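PDB 4DQ9: general secretion pathway protein H, which forms part of the pseudopilus tip complex of the type II secretion system, critical for recognising and binding secretion substrates such as proteases and toxins. Local coordinates for the interface of chains A and B. Residues are numbered along the deposited sequence; one frame, centred on the assembly and turned at random. Chains: chain A/B, General secretion pathway protein H.

The interface of chains A and B. Residues chain A 30, 47-49; chain B 30, 47, 116, 118.
Near the two-fold axis that relates the copies of this pseudopilin, A:Leu47 on strand 41-48 and A:Ala49 just beyond it pack against B:Phe116 of strand 115-117 and B:Leu118 after it. The leucine's two methyls divide the work. CD1 of A:Leu47 sits over the centre of the B:Phe116 ring, 4.1 Å from its CE1; the flat apolar ring offers a broad face to a methyl. CD2 of A:Leu47 lies 3.8 Å from CD2 of B:Leu118. A branched side chain suits this place because it can cover a ring and a second leucine at once; its CG is turned opposite the backbone N (chi1 178°), which directs the fork across the interface. The other methyl of B:Leu118, CD1, lies 3.9 Å from CB of A:Ala49, where a small side chain probably allows the close approach.

Beside this apolar patch A:Asp30 and B:Asp30 point at each other, their carboxylate planes 45° apart. Water 1 bridges them, 2.8 Å from OD1 of A:Asp30 and 2.8 Å from OD1 of B:Asp30, carboxylate oxygens well suited to accept its hydrogens. The modelled approach of their OD2 atoms is doubtful. CD2 of A:Leu47 borders the pair, 3.7 Å from OD2 of B:Asp30.

The apolar packing recurs with the chains exchanged. Whether EpsH pairs this way in the pseudopilus cannot be judged from the structure alone; in the deposited assembly the patch helps to hold the two copies together.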
# COMPACT_ATOMS: atom_id res chain seq x y z
N ASP A 30 -5.24 -8.53 -4.06
CA ASP A 30 -4.50 -8.30 -2.80
C ASP A 30 -5.46 -7.59 -1.82
O ASP A 30 -6.29 -6.71 -2.19
CB ASP A 30 -3.31 -7.40 -2.95
CG ASP A 30 -2.14 -8.01 -3.71
OD1 ASP A 30 -2.03 -9.21 -3.93
OD2 ASP A 30 -1.28 -7.18 -4.09
N LEU A 47 -7.00 -3.83 -2.43
CA LEU A 47 -6.25 -2.92 -3.30
C LEU A 47 -6.84 -2.98 -4.77
O LEU A 47 -7.04 -4.10 -5.35
CB LEU A 47 -4.80 -3.39 -3.33
CG LEU A 47 -3.91 -2.55 -4.25
CD1 LEU A 47 -3.94 -1.13 -3.86
CD2 LEU A 47 -2.47 -3.10 -4.26
N THR A 48 -7.19 -1.86 -5.35
CA THR A 48 -7.65 -1.84 -6.75
C THR A 48 -6.75 -0.79 -7.42
O THR A 48 -6.26 0.16 -6.75
CB THR A 48 -9.12 -1.34 -6.88
OG1 THR A 48 -9.17 -0.05 -6.25
CG2 THR A 48 -10.05 -2.37 -6.15
N ALA A 49 -6.54 -0.95 -8.71
CA ALA A 49 -5.66 -0.05 -9.43
C ALA A 49 -6.33 1.32 -9.54
O ALA A 49 -5.69 2.34 -9.41
CB ALA A 49 -5.36 -0.60 -10.85
N ASP B 30 3.02 -7.63 -7.52
CA ASP B 30 2.54 -6.28 -7.74
C ASP B 30 3.70 -5.32 -7.74
O ASP B 30 4.65 -5.38 -6.93
CB ASP B 30 1.57 -5.82 -6.66
CG ASP B 30 0.14 -6.35 -6.81
OD1 ASP B 30 -0.22 -7.13 -7.74
OD2 ASP B 30 -0.71 -5.90 -5.95
N LEU B 47 5.75 -4.54 -4.38
CA LEU B 47 5.03 -4.75 -3.10
C LEU B 47 5.46 -6.11 -2.56
O LEU B 47 5.27 -7.10 -3.23
CB LEU B 47 3.54 -4.66 -3.23
CG LEU B 47 2.70 -4.82 -1.96
CD1 LEU B 47 3.16 -3.82 -0.86
CD2 LEU B 47 1.17 -4.69 -2.29
N PHE B 116 -0.48 2.13 -9.43
CA PHE B 116 -0.43 0.69 -9.13
C PHE B 116 -0.36 -0.10 -10.46
O PHE B 116 -1.09 0.21 -11.41
CB PHE B 116 -1.66 0.29 -8.33
CG PHE B 116 -1.75 1.01 -6.98
CD1 PHE B 116 -0.85 0.66 -5.94
CD2 PHE B 116 -2.63 2.04 -6.78
CE1 PHE B 116 -0.84 1.34 -4.78
CE2 PHE B 116 -2.69 2.68 -5.55
CZ PHE B 116 -1.78 2.35 -4.57
N LEU B 118 -0.66 -3.82 -11.15
CA LEU B 118 -0.99 -5.00 -10.39
C LEU B 118 -0.77 -6.28 -11.23
O LEU B 118 -0.82 -6.28 -12.48
CB LEU B 118 -2.45 -4.90 -9.95
CG LEU B 118 -2.74 -3.63 -9.10
CD1 LEU B 118 -4.12 -3.64 -8.69
CD2 LEU B 118 -1.75 -3.47 -7.93
O HOH W 1 -1.27 -9.52 -6.65